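Local coordinates for DUF1254 domain-containing protein (PDB 3U07) that is of unknown function but pairs a DUF1254 domain with a DUF1214 domain and probably carries a signal sequence for export, at residues A[365-370]-A[397-402]. The protein carries 2 engineered substitutions. Numbering follows the deposited sequence.
Sequences LNRHSR and DPNFLP
In the DUF1214 region, the short strand 369-371 and the weakly bonded strand about 400-402, each outermost in its sheet, meet without a backbone-to-backbone hydrogen bond; arginine side chains bridge the gap. Build 397-400 as a type I turn: Phe400 N donates to Asp397 O (3.2 Å), and Asp397 OD1 takes Asn399 N at 2.9 Å, an Asx turn. Asn366 has positive phi (54/42); His368 NE2 donates to Asn366 OD1 (3.2 Å). Set CA of Arg367 6.6 Å from CA of Pro402. Arg367 (chi1, chi2 t, t) sends NH1 to Asp397 O (2.7 Å) and Phe400 O (3.0 Å), so Asp397 O accepts twice. Arg370 folds back (m, m, p): NE donates to Ser369 O at 2.8 Å, NH1 to Pro398 O at 2.6 Å, though that oxygen is less surely placed. Leu401 CD1 lies 3.6 Å from Ser369 N; the Leu401 side chain also touches Val350, Ile352, Ile385 and Met387. Both guanidinium groups thus hydrogen-bond here to turn carbonyls, not a carboxylate, beside the apolar space between two sheets.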
ATOM      1  N   LEU A 365      28.597   7.608  -4.358  1.00 59.19           N
ATOM      2  CA  LEU A 365      28.368   7.258  -2.958  1.00 54.71           C
ATOM      3  C   LEU A 365      27.282   6.203  -2.788  1.00 57.85           C
ATOM      4  O   LEU A 365      27.142   5.610  -1.718  1.00 62.42           O
ATOM      5  CB  LEU A 365      27.983   8.509  -2.164  1.00 50.59           C
ATOM      6  CG  LEU A 365      29.082   9.433  -1.636  1.00 52.51           C
ATOM      7  CD1 LEU A 365      30.167   9.631  -2.676  1.00 59.65           C
ATOM      8  CD2 LEU A 365      28.459  10.759  -1.237  1.00 45.72           C
ATOM      9  N   ASN A 366      26.523   5.964  -3.851  1.00 59.90           N
ATOM     10  CA  ASN A 366      25.430   5.005  -3.801  1.00 64.94           C
ATOM     11  C   ASN A 366      24.538   5.412  -2.631  1.00 60.79           C
ATOM     12  O   ASN A 366      24.082   4.581  -1.845  1.00 59.87           O
ATOM     13  CB  ASN A 366      25.964   3.585  -3.607  1.00 69.93           C
ATOM     14  CG  ASN A 366      25.306   2.590  -4.543  1.00 76.54           C
ATOM     15  OD1 ASN A 366      24.087   2.407  -4.519  1.00 76.35           O
ATOM     16  ND2 ASN A 366      26.110   1.948  -5.384  1.00 79.28           N
ATOM     17  N   ARG A 367      24.323   6.719  -2.530  1.00 57.07           N
ATOM     18  CA  ARG A 367      23.498   7.331  -1.499  1.00 51.48           C
ATOM     19  C   ARG A 367      22.316   7.952  -2.227  1.00 49.22           C
ATOM     20  O   ARG A 367      22.493   8.822  -3.081  1.00 54.26           O
ATOM     21  CB  ARG A 367      24.294   8.412  -0.769  1.00 48.65           C
ATOM     22  CG  ARG A 367      23.474   9.228   0.206  1.00 48.57           C
ATOM     23  CD  ARG A 367      24.345  10.224   0.943  1.00 46.76           C
ATOM     24  NE  ARG A 367      25.387   9.552   1.709  1.00 47.18           N
ATOM     25  CZ  ARG A 367      26.268  10.177   2.481  1.00 47.79           C
ATOM     26  NH1 ARG A 367      26.236  11.497   2.592  1.00 48.81           N
ATOM     27  NH2 ARG A 367      27.180   9.481   3.144  1.00 50.29           N
ATOM     28  N   HIS A 368      21.113   7.513  -1.883  1.00 42.10           N
ATOM     29  CA  HIS A 368      19.917   7.998  -2.551  1.00 42.92           C
ATOM     30  C   HIS A 368      18.904   8.629  -1.612  1.00 44.13           C
ATOM     31  O   HIS A 368      17.879   9.148  -2.055  1.00 41.59           O
ATOM     32  CB  HIS A 368      19.278   6.833  -3.303  1.00 42.29           C
ATOM     33  CG  HIS A 368      20.261   6.047  -4.114  1.00 52.76           C
ATOM     34  ND1 HIS A 368      20.666   6.433  -5.374  1.00 51.91           N
ATOM     35  CD2 HIS A 368      20.991   4.948  -3.805  1.00 56.42           C
ATOM     36  CE1 HIS A 368      21.605   5.609  -5.805  1.00 53.98           C
ATOM     37  NE2 HIS A 368      21.821   4.701  -4.871  1.00 56.43           N
ATOM     38  N   SER A 369      19.190   8.587  -0.317  1.00 39.77           N
ATOM     39  CA  SER A 369      18.277   9.157   0.661  1.00 39.29           C
ATOM     40  C   SER A 369      19.005   9.628   1.912  1.00 36.56           C
ATOM     41  O   SER A 369      20.153   9.259   2.155  1.00 38.08           O
ATOM     42  CB  SER A 369      17.222   8.118   1.049  1.00 40.64           C
ATOM     43  OG  SER A 369      17.835   6.980   1.634  1.00 44.25           O
ATOM     44  N   ARG A 370      18.326  10.467   2.686  1.00 34.65           N
ATOM     45  CA  ARG A 370      18.845  10.995   3.945  1.00 31.81           C
ATOM     46  C   ARG A 370      17.645  11.025   4.885  1.00 33.79           C
ATOM     47  O   ARG A 370      16.506  11.183   4.436  1.00 28.28           O
ATOM     48  CB  ARG A 370      19.390  12.413   3.768  1.00 25.37           C
ATOM     49  CG  ARG A 370      20.721  12.512   3.035  1.00 34.70           C
ATOM     50  CD  ARG A 370      21.880  12.009   3.891  1.00 29.76           C
ATOM     51  NE  ARG A 370      22.052  10.561   3.812  1.00 37.90           N
ATOM     52  CZ  ARG A 370      22.999   9.887   4.459  1.00 41.23           C
ATOM     53  NH1 ARG A 370      23.863  10.528   5.235  1.00 35.84           N
ATOM     54  NH2 ARG A 370      23.085   8.571   4.325  1.00 38.36           N
ATOM     55  N   ASP A 397      30.298  13.569   4.692  1.00 60.90           N
ATOM     56  CA  ASP A 397      29.237  14.517   5.024  1.00 57.70           C
ATOM     57  C   ASP A 397      27.885  13.807   5.083  1.00 52.90           C
ATOM     58  O   ASP A 397      27.296  13.475   4.050  1.00 46.38           O
ATOM     59  CB  ASP A 397      29.171  15.639   3.993  1.00 55.89           C
ATOM     60  CG  ASP A 397      28.233  16.748   4.412  1.00 52.80           C
ATOM     61  OD1 ASP A 397      27.443  16.528   5.353  1.00 47.34           O
ATOM     62  OD2 ASP A 397      28.282  17.837   3.803  1.00 55.77           O
ATOM     63  N   PRO A 398      27.368  13.584   6.301  1.00 53.87           N
ATOM     64  CA  PRO A 398      26.085  12.910   6.508  1.00 56.85           C
ATOM     65  C   PRO A 398      24.877  13.694   6.003  1.00 50.94           C
ATOM     66  O   PRO A 398      23.840  13.106   5.709  1.00 49.68           O
ATOM     67  CB  PRO A 398      26.052  12.712   8.017  1.00 54.78           C
ATOM     68  CG  PRO A 398      26.681  13.970   8.502  1.00 55.68           C
ATOM     69  CD  PRO A 398      27.890  14.098   7.583  1.00 53.67           C
ATOM     70  N   ASN A 399      25.012  15.017   5.910  1.00 48.72           N
ATOM     71  CA  ASN A 399      23.910  15.856   5.446  1.00 42.58           C
ATOM     72  C   ASN A 399      23.917  16.075   3.937  1.00 42.53           C
ATOM     73  O   ASN A 399      23.062  16.781   3.399  1.00 43.37           O
ATOM     74  CB  ASN A 399      23.924  17.210   6.161  1.00 35.84           C
ATOM     75  CG  ASN A 399      23.698  17.083   7.654  1.00 42.92           C
ATOM     76  OD1 ASN A 399      23.084  16.123   8.117  1.00 48.11           O
ATOM     77  ND2 ASN A 399      24.179  18.059   8.415  1.00 36.79           N
ATOM     78  N   PHE A 400      24.876  15.467   3.249  1.00 38.25           N
ATOM     79  CA  PHE A 400      24.952  15.618   1.804  1.00 33.35           C
ATOM     80  C   PHE A 400      24.148  14.554   1.075  1.00 34.84           C
ATOM     81  O   PHE A 400      24.312  13.355   1.320  1.00 32.85           O
ATOM     82  CB  PHE A 400      26.399  15.544   1.313  1.00 33.72           C
ATOM     83  CG  PHE A 400      26.529  15.718  -0.171  1.00 37.70           C
ATOM     84  CD1 PHE A 400      26.478  16.986  -0.739  1.00 37.43           C
ATOM     85  CD2 PHE A 400      26.626  14.610  -1.006  1.00 39.57           C
ATOM     86  CE1 PHE A 400      26.519  17.149  -2.117  1.00 39.03           C
ATOM     87  CE2 PHE A 400      26.667  14.760  -2.386  1.00 38.81           C
ATOM     88  CZ  PHE A 400      26.611  16.033  -2.944  1.00 41.28           C
ATOM     89  N   LEU A 401      23.283  14.993   0.169  1.00 35.37           N
ATOM     90  CA  LEU A 401      22.473  14.063  -0.600  1.00 36.99           C
ATOM     91  C   LEU A 401      22.743  14.270  -2.081  1.00 39.31           C
ATOM     92  O   LEU A 401      22.436  15.326  -2.635  1.00 39.11           O
ATOM     93  CB  LEU A 401      20.980  14.264  -0.293  1.00 27.84           C
ATOM     94  CG  LEU A 401      19.966  13.394  -1.044  1.00 31.42           C
ATOM     95  CD1 LEU A 401      20.393  11.927  -1.035  1.00 31.77           C
ATOM     96  CD2 LEU A 401      18.596  13.557  -0.395  1.00 37.75           C
ATOM     97  N   PRO A 402      23.351  13.266  -2.737  1.00 44.22           N
ATOM     98  CA  PRO A 402      23.671  13.323  -4.163  1.00 39.40           C
ATOM     99  C   PRO A 402      22.401  13.529  -4.976  1.00 36.79           C
ATOM    100  O   PRO A 402      21.332  13.052  -4.604  1.00 31.12           O
ATOM    101  CB  PRO A 402      24.303  11.957  -4.433  1.00 38.13           C
ATOM    102  CG  PRO A 402      24.949  11.624  -3.132  1.00 44.96           C
ATOM    103  CD  PRO A 402      23.873  12.021  -2.144  1.00 48.91           C
TER